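PDB 6FFL: Maltose/maltodextrin transport permease homologue from Bdellovibrio bacteriovorus HD100, which binds maltotriose through the periplasmic-type solute-binding domain seen here and, as a fusion to a transport permease, probably takes part in maltose and maltodextrin uptake. Local coordinates for residues K122-T127 and K227-I232; Y272-N277 and A282-A287; N160-F165 and K360-S365. All coordinates share one frame; numbering follows the deposited sequence.

Contact 1: residues K122-T127 and K227-I232; sequences KKFITT and KAAMLI
Phe124, Ile125, Ala229 and Met230 make a small apolar contact, burying 186 Å² in all, in which the loop leaving strand 116-121 folds over the start of strand 228-234. The terminal methyl of Ile125 does most of the work: CD1 lies 3.5 Å from Met230 CG, with Ala229 CB also near, at 3.7 Å from Ile125 CD1. With CG1 beside the backbone N (chi1 -64°) and the chain then extended, Ile125 delivers this methyl to the methionine, and the two side chains cross at about a right angle. Met230 turns at chi3, and its sulfur is also close, Met230 SD being 3.9 Å from Ile125 CD1.

Phe124 takes the other part of the alanine. Its CB is 4.2 Å from Ala229 CB, while ring atom CD2 comes obliquely to within 4.1 Å of Ala229 CA. The CB of Lys123 sits 4.1 Å above one face of that ring, toward the rim. Phe124 as a whole is partly exposed, whereas Ile125, Ala229 and Met230 are buried.

The setting is one lobe of the periplasmic binding-protein fold, with its own four-stranded mixed sheet. Strands 116-121 and 228-234 are antiparallel neighbours there, and the backbone of Ala229 bonds to both Asn121 and Trp155. The chain turns a corner at Ala229, and its methyl meets Ile125 CD1 and Phe124 CB. Helix 132-142, the next element after the loop, covers the same residues: Met142 touches Phe124 and Ala229, Leu138 touches Ile125, and Leu135 touches Met230.

Contact 2: residues Y272-N277 and A282-A287; sequences YSLNAN and AHYEAA
Leu274 packs its two methyls against two residues one turn apart on helix 281-294, and these are the apolar contacts between segments 272-277 and 282-287. CD2 meets the methyl of Ala287, with Leu274 CD2 and Ala287 CB 4.0 Å apart; the carbonyl oxygen of the same alanine is close too, 4.1 Å from Leu274 CD2. Leu274 CD1 stops 4.4 Å from Tyr284 CE1, approaching the ring obliquely. The branch is set by chi1 of -70°, which puts CG beside the backbone N, and by an extended chi2. Tyr284 carries its ring anti to the backbone N (chi1 172°), which brings the CE1 side back to the leucine. Val288 and Leu291 of the helix and Leu61 of strand 61-65 also touch Leu274.

The polar groups work within each segment or with other parts of the chain. Asn275 closes an Asx turn: Asn277 N donates to Asn275 OD1 at 2.8 Å, coming from above the carbonyl plane, 54° out of it. Its amide nitrogen, Asn275 ND2, bonds to the carbonyls of Pro59 and Ser57. On the helix, His283 ND1 pairs with Ser280 OG.

In this strand-turn-helix connection of the binding-protein fold, the helix lies against the mixed sheet that includes strands 61-65 and 266-274. With 114 Å² buried in all and carbon meeting carbon, the fit between these two segments rests on dispersion and shape, Leu274 being the strand's contribution, while the Asx turn and the bonds of Asn275 ND2 probably hold the chain where it leaves the strand.

Contact 3: residues N160-F165 and K360-S365; sequences NYTEPF and KVLAGS. With GLC (alpha-D-glucopyranose), chain B; GLC (alpha-D-glucopyranose), chain C.
Leu362, near the end of helix 346-362, reaches the turn that leads into the maltotriose pocket, in a periplasmic binding-protein fold. Residues Asn160 to Glu163 form a type I beta turn, closed by Glu163 N to Asn160 O. The helix ends in a Schellman motif, with Gly364 at positive phi; Gly364 N bonds to Val361 O and Ser365 N to Lys360 O.

The apolar contact runs through one methyl, Leu362 CD1. Thr162 CG2 meets it at 3.4 Å, tighter than usual for two carbons, and Tyr161 CE1 is 3.9 Å away from Leu362 CD1. The methyl comes at the edge of the tyrosine ring, near its plane. Tyr161 carries its CG between the backbone N and the carbonyl carbon (chi1 61°), a crowded position that swings the ring toward the leucine, while its hydroxyl bonds to the carbonyl of Pro211. Leu201 of helix 191-205 touches Leu362 as well.

Polar contacts to the sugar come from the end of the turn and just after it. O6 of the chain B glucose donates to Glu163 OE2 at a very short 2.5 Å, and the same O6 accepts from Phe165 N at 2.9 Å, the N-H pointing at it with an angle of 158°. Two bonds thus grip one hydroxyl. Arg355 NH2 also forms a salt bridge with Glu163 OE2, and the arginine would favour the charged carboxylate.

Phe165 supplies apolar contact to the sugar. Its CG, anti to the backbone N at chi1 -163°, places the ring against the chain C glucose, whose C4 stands 3.8 Å above one face, offset toward the rim. The chain B sugar meets the same residue obliquely, with Phe165 CD1 3.5 Å from O5 of that glucose.

How the contacts relate
Contact 3 is the one that carries pocket residues: Glu163, Pro164 and Phe165 belong to the maltotriose site, while contacts 1 and 2 are packing within the lobes. Contacts 1 and 2 stand on opposite sides of the chain's centre, with centres 44 Å apart and nearest atoms about 23 Å apart. Contact 1 comes closer to contact 3, their nearest atoms about 5 Å apart without touching, and their segments alternate along the chain. Contact 2 lies between the two halves of contact 3 in sequence, yet about 16 Å from it at the nearest atoms. As in binding proteins of this family, the sugar lies in the cleft between the lobes that hold contacts 1 and 2.

Contact 1: residues K122-T127 and K227-I232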
loop_
_atom_site.group_PDB
_atom_site.type_symbol
_atom_site.label_atom_id
_atom_site.label_comp_id
_atom_site.label_asym_id
_atom_site.label_seq_id
_atom_site.Cartn_x
_atom_site.Cartn_y
_atom_site.Cartn_z
ATOM N N LYS A 122 -16.650 13.198 8.411
ATOM C CA LYS A 122 -17.010 14.342 9.237
ATOM C C LYS A 122 -18.515 14.540 9.364
ATOM O O LYS A 122 -18.938 15.370 10.177
ATOM C CB LYS A 122 -16.336 15.591 8.677
ATOM C CG LYS A 122 -14.832 15.562 8.876
ATOM C CD LYS A 122 -14.167 16.695 8.109
ATOM C CE LYS A 122 -12.678 16.767 8.405
ATOM N NZ LYS A 122 -12.044 17.957 7.764
ATOM N N LYS A 123 -19.333 13.805 8.599
ATOM C CA LYS A 123 -20.765 13.764 8.889
ATOM C C LYS A 123 -21.024 13.231 10.292
ATOM O O LYS A 123 -22.031 13.582 10.916
ATOM C CB LYS A 123 -21.502 12.875 7.879
ATOM C CG LYS A 123 -22.103 13.573 6.693
ATOM C CD LYS A 123 -22.791 12.557 5.780
ATOM C CE LYS A 123 -24.069 13.118 5.185
ATOM N NZ LYS A 123 -23.902 14.523 4.723
ATOM N N PHE A 124 -20.146 12.363 10.786
ATOM C CA PHE A 124 -20.322 11.669 12.056
ATOM C C PHE A 124 -19.307 12.059 13.115
ATOM O O PHE A 124 -19.638 12.081 14.299
ATOM C CB PHE A 124 -20.242 10.155 11.830
ATOM C CG PHE A 124 -21.217 9.652 10.806
ATOM C CD1 PHE A 124 -22.580 9.672 11.058
ATOM C CD2 PHE A 124 -20.770 9.159 9.587
ATOM C CE1 PHE A 124 -23.485 9.209 10.113
ATOM C CE2 PHE A 124 -21.665 8.693 8.641
ATOM C CZ PHE A 124 -23.030 8.724 8.903
ATOM N N ILE A 125 -18.069 12.349 12.725
ATOM C CA ILE A 125 -16.972 12.533 13.666
ATOM C C ILE A 125 -16.230 13.813 13.311
ATOM O O ILE A 125 -15.805 13.986 12.163
ATOM C CB ILE A 125 -16.008 11.336 13.638
ATOM C CG1 ILE A 125 -16.720 10.061 14.102
ATOM C CG2 ILE A 125 -14.748 11.628 14.467
ATOM C CD1 ILE A 125 -15.951 8.811 13.789
ATOM N N THR A 126 -16.058 14.691 14.298
ATOM C CA THR A 126 -15.251 15.901 14.170
ATOM C C THR A 126 -13.870 15.747 14.787
ATOM O O THR A 126 -12.890 16.277 14.250
ATOM C CB THR A 126 -15.969 17.091 14.826
ATOM O OG1 THR A 126 -17.270 17.234 14.258
ATOM C CG2 THR A 126 -15.188 18.376 14.618
ATOM N N THR A 127 -13.774 15.039 15.909
ATOM C CA THR A 127 -12.506 14.830 16.605
ATOM C C THR A 127 -12.182 13.347 16.609
ATOM O O THR A 127 -12.911 12.561 17.238
ATOM C CB THR A 127 -12.575 15.369 18.035
ATOM O OG1 THR A 127 -13.000 16.735 17.997
ATOM C CG2 THR A 127 -11.214 15.294 18.711
ATOM N N LYS A 227 -21.938 4.713 5.439
ATOM C CA LYS A 227 -22.312 3.587 6.286
ATOM C C LYS A 227 -21.170 3.127 7.184
ATOM O O LYS A 227 -21.287 2.083 7.833
ATOM C CB LYS A 227 -22.816 2.424 5.429
ATOM C CG LYS A 227 -24.072 2.751 4.631
ATOM C CD LYS A 227 -24.622 1.521 3.913
ATOM C CE LYS A 227 -25.968 1.813 3.264
ATOM N NZ LYS A 227 -25.825 2.278 1.855
ATOM N N ALA A 228 -20.072 3.882 7.238
ATOM C CA ALA A 228 -18.947 3.586 8.124
ATOM C C ALA A 228 -18.384 4.902 8.630
ATOM O O ALA A 228 -17.944 5.729 7.827
ATOM C CB ALA A 228 -17.851 2.782 7.403
ATOM N N ALA A 229 -18.391 5.100 9.953
ATOM C CA ALA A 229 -17.869 6.356 10.500
ATOM C C ALA A 229 -16.362 6.455 10.312
ATOM O O ALA A 229 -15.835 7.540 10.029
ATOM C CB ALA A 229 -18.215 6.481 11.984
ATOM N N MET A 230 -15.657 5.335 10.456
ATOM C CA MET A 230 -14.207 5.304 10.402
ATOM C C MET A 230 -13.748 4.210 9.453
ATOM O O MET A 230 -14.435 3.209 9.251
ATOM C CB MET A 230 -13.601 5.073 11.794
ATOM C CG MET A 230 -13.774 6.269 12.695
ATOM S SD MET A 230 -13.204 6.040 14.373
ATOM C CE MET A 230 -14.492 4.994 15.068
ATOM N N LEU A 231 -12.577 4.427 8.869
ATOM C CA LEU A 231 -11.983 3.512 7.904
ATOM C C LEU A 231 -10.487 3.464 8.161
ATOM O O LEU A 231 -9.898 4.454 8.598
ATOM C CB LEU A 231 -12.284 3.989 6.470
ATOM C CG LEU A 231 -11.413 3.497 5.313
ATOM C CD1 LEU A 231 -11.824 2.078 4.965
ATOM C CD2 LEU A 231 -11.576 4.398 4.118
ATOM N N ILE A 232 -9.859 2.313 7.906
ATOM C CA ILE A 232 -8.405 2.275 7.797
ATOM C C ILE A 232 -8.074 1.991 6.338
ATOM O O ILE A 232 -8.511 0.978 5.779
ATOM C CB ILE A 232 -7.766 1.245 8.743
ATOM C CG1 ILE A 232 -7.972 1.695 10.192
ATOM C CG2 ILE A 232 -6.241 1.136 8.453
ATOM C CD1 ILE A 232 -7.506 0.671 11.234
#

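Contact 2: residues Y272-N277 and A282-A287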
loop_
_atom_site.group_PDB
_atom_site.type_symbol
_atom_site.label_atom_id
_atom_site.label_comp_id
_atom_site.label_asym_id
_atom_site.label_seq_id
_atom_site.Cartn_x
_atom_site.Cartn_y
_atom_site.Cartn_z
ATOM N N TYR A 272 8.096 2.261 -10.911
ATOM C CA TYR A 272 8.301 1.616 -12.201
ATOM C C TYR A 272 9.592 0.806 -12.224
ATOM O O TYR A 272 10.621 1.237 -11.690
ATOM C CB TYR A 272 8.337 2.664 -13.318
ATOM C CG TYR A 272 7.058 3.480 -13.445
ATOM C CD1 TYR A 272 6.004 3.024 -14.235
ATOM C CD2 TYR A 272 6.912 4.699 -12.791
ATOM C CE1 TYR A 272 4.841 3.755 -14.372
ATOM C CE2 TYR A 272 5.740 5.439 -12.906
ATOM C CZ TYR A 272 4.708 4.957 -13.703
ATOM O OH TYR A 272 3.534 5.671 -13.832
ATOM N N SER A 273 9.522 -0.371 -12.843
ATOM C CA SER A 273 10.693 -1.177 -13.160
ATOM C C SER A 273 10.670 -1.501 -14.644
ATOM O O SER A 273 9.603 -1.555 -15.255
ATOM C CB SER A 273 10.731 -2.492 -12.357
ATOM O OG SER A 273 10.747 -2.259 -10.951
ATOM N N LEU A 274 11.859 -1.727 -15.212
ATOM C CA LEU A 274 12.029 -2.107 -16.615
ATOM C C LEU A 274 12.255 -3.615 -16.745
ATOM O O LEU A 274 13.113 -4.177 -16.063
ATOM C CB LEU A 274 13.217 -1.356 -17.220
ATOM C CG LEU A 274 13.101 0.151 -17.469
ATOM C CD1 LEU A 274 14.429 0.677 -18.008
ATOM C CD2 LEU A 274 12.001 0.452 -18.469
ATOM N N ASN A 275 11.488 -4.257 -17.630
ATOM C CA ASN A 275 11.645 -5.679 -17.919
ATOM C C ASN A 275 13.050 -5.978 -18.431
ATOM O O ASN A 275 13.587 -5.265 -19.287
ATOM C CB ASN A 275 10.595 -6.099 -18.954
ATOM C CG ASN A 275 10.337 -7.597 -18.980
ATOM O OD1 ASN A 275 11.208 -8.402 -18.658
ATOM N ND2 ASN A 275 9.119 -7.976 -19.372
ATOM N N ALA A 276 13.645 -7.043 -17.897
ATOM C CA ALA A 276 14.879 -7.545 -18.483
ATOM C C ALA A 276 14.664 -7.999 -19.926
ATOM O O ALA A 276 15.591 -7.926 -20.745
ATOM C CB ALA A 276 15.412 -8.688 -17.619
ATOM N N ASN A 277 13.457 -8.476 -20.253
ATOM C CA ASN A 277 13.091 -8.878 -21.616
ATOM C C ASN A 277 12.617 -7.665 -22.403
ATOM O O ASN A 277 11.614 -7.052 -22.031
ATOM C CB ASN A 277 11.950 -9.902 -21.600
ATOM C CG ASN A 277 12.294 -11.169 -20.861
ATOM O OD1 ASN A 277 13.391 -11.696 -21.008
ATOM N ND2 ASN A 277 11.341 -11.685 -20.078
ATOM N N ALA A 282 14.272 -0.640 -30.222
ATOM C CA ALA A 282 13.273 0.426 -30.278
ATOM C C ALA A 282 12.281 0.319 -29.125
ATOM O O ALA A 282 11.827 1.342 -28.596
ATOM C CB ALA A 282 12.544 0.397 -31.622
ATOM N N HIS A 283 11.925 -0.906 -28.724
ATOM C CA HIS A 283 11.043 -1.065 -27.569
ATOM C C HIS A 283 11.724 -0.579 -26.295
ATOM O O HIS A 283 11.100 0.098 -25.463
ATOM C CB HIS A 283 10.614 -2.527 -27.421
ATOM C CG HIS A 283 9.620 -2.975 -28.447
ATOM N ND1 HIS A 283 9.980 -3.325 -29.732
ATOM C CD2 HIS A 283 8.277 -3.137 -28.376
ATOM C CE1 HIS A 283 8.902 -3.676 -30.410
ATOM N NE2 HIS A 283 7.856 -3.574 -29.609
ATOM N N TYR A 284 13.011 -0.900 -26.138
ATOM C CA TYR A 284 13.764 -0.487 -24.959
ATOM C C TYR A 284 13.874 1.033 -24.872
ATOM O O TYR A 284 13.620 1.624 -23.819
ATOM C CB TYR A 284 15.157 -1.119 -24.984
ATOM C CG TYR A 284 16.065 -0.595 -23.899
ATOM C CD1 TYR A 284 15.907 -1.009 -22.579
ATOM C CD2 TYR A 284 17.064 0.332 -24.183
ATOM C CE1 TYR A 284 16.727 -0.534 -21.574
ATOM C CE2 TYR A 284 17.893 0.821 -23.173
ATOM C CZ TYR A 284 17.718 0.382 -21.875
ATOM O OH TYR A 284 18.526 0.850 -20.863
ATOM N N GLU A 285 14.274 1.677 -25.974
ATOM C CA GLU A 285 14.401 3.131 -25.977
ATOM C C GLU A 285 13.063 3.802 -25.688
ATOM O O GLU A 285 13.005 4.808 -24.973
ATOM C CB GLU A 285 14.962 3.606 -27.320
ATOM C CG GLU A 285 16.322 3.015 -27.675
ATOM C CD GLU A 285 16.846 3.503 -29.013
ATOM O OE1 GLU A 285 17.503 4.561 -29.042
ATOM O OE2 GLU A 285 16.599 2.830 -30.036
ATOM N N ALA A 286 11.975 3.253 -26.235
ATOM C CA ALA A 286 10.655 3.817 -25.968
ATOM C C ALA A 286 10.263 3.630 -24.509
ATOM O O ALA A 286 9.667 4.527 -23.902
ATOM C CB ALA A 286 9.612 3.183 -26.889
ATOM N N ALA A 287 10.600 2.475 -23.926
ATOM C CA ALA A 287 10.269 2.231 -22.525
ATOM C C ALA A 287 11.024 3.187 -21.610
ATOM O O ALA A 287 10.478 3.666 -20.607
ATOM C CB ALA A 287 10.579 0.775 -22.163
#

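Contact 3: residues N160-F165 and K360-S365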
loop_
_atom_site.group_PDB
_atom_site.type_symbol
_atom_site.label_atom_id
_atom_site.label_comp_id
_atom_site.label_asym_id
_atom_site.label_seq_id
_atom_site.Cartn_x
_atom_site.Cartn_y
_atom_site.Cartn_z
ATOM N N ASN A 160 -9.959 -3.640 5.529
ATOM C CA ASN A 160 -9.651 -4.926 4.921
ATOM C C ASN A 160 -8.757 -5.713 5.879
ATOM O O ASN A 160 -7.596 -6.005 5.604
ATOM C CB ASN A 160 -8.984 -4.710 3.566
ATOM C CG ASN A 160 -8.814 -5.995 2.786
ATOM O OD1 ASN A 160 -9.479 -6.997 3.065
ATOM N ND2 ASN A 160 -7.912 -5.981 1.810
ATOM N N TYR A 161 -9.335 -6.071 7.026
ATOM C CA TYR A 161 -8.534 -6.579 8.135
ATOM C C TYR A 161 -8.047 -8.013 7.944
ATOM O O TYR A 161 -7.250 -8.488 8.764
ATOM C CB TYR A 161 -9.324 -6.455 9.444
ATOM C CG TYR A 161 -10.632 -7.222 9.490
ATOM C CD1 TYR A 161 -10.654 -8.596 9.710
ATOM C CD2 TYR A 161 -11.848 -6.564 9.358
ATOM C CE1 TYR A 161 -11.844 -9.289 9.771
ATOM C CE2 TYR A 161 -13.045 -7.254 9.416
ATOM C CZ TYR A 161 -13.042 -8.606 9.627
ATOM O OH TYR A 161 -14.239 -9.285 9.693
ATOM N N THR A 162 -8.492 -8.719 6.903
ATOM C CA THR A 162 -7.917 -10.027 6.602
ATOM C C THR A 162 -6.564 -9.927 5.907
ATOM O O THR A 162 -5.779 -10.889 5.940
ATOM C CB THR A 162 -8.845 -10.852 5.702
ATOM O OG1 THR A 162 -9.047 -10.163 4.460
ATOM C CG2 THR A 162 -10.194 -11.105 6.364
ATOM N N GLU A 163 -6.307 -8.814 5.256
ATOM C CA GLU A 163 -5.119 -8.620 4.429
ATOM C C GLU A 163 -3.945 -8.225 5.314
ATOM O O GLU A 163 -4.059 -7.275 6.076
ATOM C CB GLU A 163 -5.399 -7.533 3.392
ATOM C CG GLU A 163 -4.302 -7.316 2.363
ATOM C CD GLU A 163 -4.080 -8.506 1.458
ATOM O OE1 GLU A 163 -5.059 -9.226 1.168
ATOM O OE2 GLU A 163 -2.920 -8.740 1.034
ATOM N N PRO A 164 -2.801 -8.922 5.234
ATOM C CA PRO A 164 -1.731 -8.668 6.211
ATOM C C PRO A 164 -1.243 -7.229 6.253
ATOM O O PRO A 164 -0.884 -6.734 7.327
ATOM C CB PRO A 164 -0.617 -9.627 5.760
ATOM C CG PRO A 164 -1.322 -10.717 5.069
ATOM C CD PRO A 164 -2.530 -10.104 4.399
ATOM N N PHE A 165 -1.189 -6.543 5.107
ATOM C CA PHE A 165 -0.772 -5.142 5.119
ATOM C C PHE A 165 -1.590 -4.334 6.117
ATOM O O PHE A 165 -1.065 -3.419 6.762
ATOM C CB PHE A 165 -0.918 -4.554 3.715
ATOM C CG PHE A 165 -0.166 -3.262 3.503
ATOM C CD1 PHE A 165 1.225 -3.236 3.517
ATOM C CD2 PHE A 165 -0.857 -2.084 3.262
ATOM C CE1 PHE A 165 1.931 -2.051 3.283
ATOM C CE2 PHE A 165 -0.174 -0.889 3.035
ATOM C CZ PHE A 165 1.232 -0.874 3.053
ATOM N N LYS A 360 -7.069 -18.585 8.627
ATOM C CA LYS A 360 -7.540 -19.712 9.422
ATOM C C LYS A 360 -8.026 -19.260 10.790
ATOM O O LYS A 360 -8.979 -19.829 11.332
ATOM C CB LYS A 360 -6.424 -20.741 9.575
ATOM C CG LYS A 360 -6.014 -21.423 8.285
ATOM C CD LYS A 360 -4.794 -22.306 8.547
ATOM C CE LYS A 360 -4.382 -23.096 7.322
ATOM N NZ LYS A 360 -3.205 -23.960 7.617
ATOM N N VAL A 361 -7.357 -18.266 11.379
ATOM C CA VAL A 361 -7.826 -17.701 12.642
ATOM C C VAL A 361 -9.208 -17.089 12.464
ATOM O O VAL A 361 -10.140 -17.365 13.232
ATOM C CB VAL A 361 -6.835 -16.648 13.160
ATOM C CG1 VAL A 361 -7.383 -16.004 14.435
ATOM C CG2 VAL A 361 -5.490 -17.259 13.403
ATOM N N LEU A 362 -9.344 -16.208 11.470
ATOM C CA LEU A 362 -10.625 -15.539 11.265
ATOM C C LEU A 362 -11.720 -16.521 10.886
ATOM O O LEU A 362 -12.892 -16.291 11.206
ATOM C CB LEU A 362 -10.485 -14.460 10.196
ATOM C CG LEU A 362 -9.582 -13.301 10.620
ATOM C CD1 LEU A 362 -9.452 -12.304 9.497
ATOM C CD2 LEU A 362 -10.101 -12.612 11.877
ATOM N N ALA A 363 -11.372 -17.621 10.212
ATOM C CA ALA A 363 -12.355 -18.649 9.908
ATOM C C ALA A 363 -12.674 -19.533 11.108
ATOM O O ALA A 363 -13.600 -20.350 11.030
ATOM C CB ALA A 363 -11.869 -19.525 8.745
ATOM N N GLY A 364 -11.925 -19.405 12.197
ATOM C CA GLY A 364 -12.266 -20.097 13.427
ATOM C C GLY A 364 -11.680 -21.481 13.579
ATOM O O GLY A 364 -12.197 -22.268 14.380
ATOM N N SER A 365 -10.612 -21.814 12.860
ATOM C CA SER A 365 -10.064 -23.158 12.977
ATOM C C SER A 365 -8.730 -23.204 13.706
ATOM O O SER A 365 -8.283 -24.296 14.072
ATOM C CB SER A 365 -9.915 -23.801 11.589
ATOM O OG SER A 365 -8.981 -23.098 10.799
HETATM C C1 GLC B . 1.284 -4.898 0.384
HETATM C C2 GLC B . 2.537 -5.400 -0.338
HETATM C C3 GLC B . 2.229 -6.736 -1.023
HETATM C C4 GLC B . 1.718 -7.738 -0.002
HETATM C C5 GLC B . 0.496 -7.165 0.732
HETATM C C6 GLC B . 0.111 -8.070 1.898
HETATM O O2 GLC B . 3.005 -4.429 -1.295
HETATM O O3 GLC B . 3.425 -7.265 -1.636
HETATM O O4 GLC B . 1.354 -8.951 -0.679
HETATM O O5 GLC B . 0.848 -5.901 1.305
HETATM O O6 GLC B . -1.177 -7.720 2.448
HETATM C C1 GLC C . -2.181 -1.358 -1.301
HETATM C C2 GLC C . -0.681 -1.114 -1.199
HETATM C C3 GLC C . 0.134 -2.387 -1.359
HETATM C C4 GLC C . -0.409 -3.422 -0.379
HETATM C C5 GLC C . -1.896 -3.636 -0.645
HETATM C C6 GLC C . -2.486 -4.676 0.315
HETATM O O2 GLC C . -0.323 -0.151 -2.208
HETATM O O3 GLC C . 1.509 -2.094 -1.055
HETATM O O4 GLC C . 0.263 -4.657 -0.573
HETATM O O5 GLC C . -2.569 -2.402 -0.417
HETATM O O6 GLC C . -3.769 -5.125 -0.173
#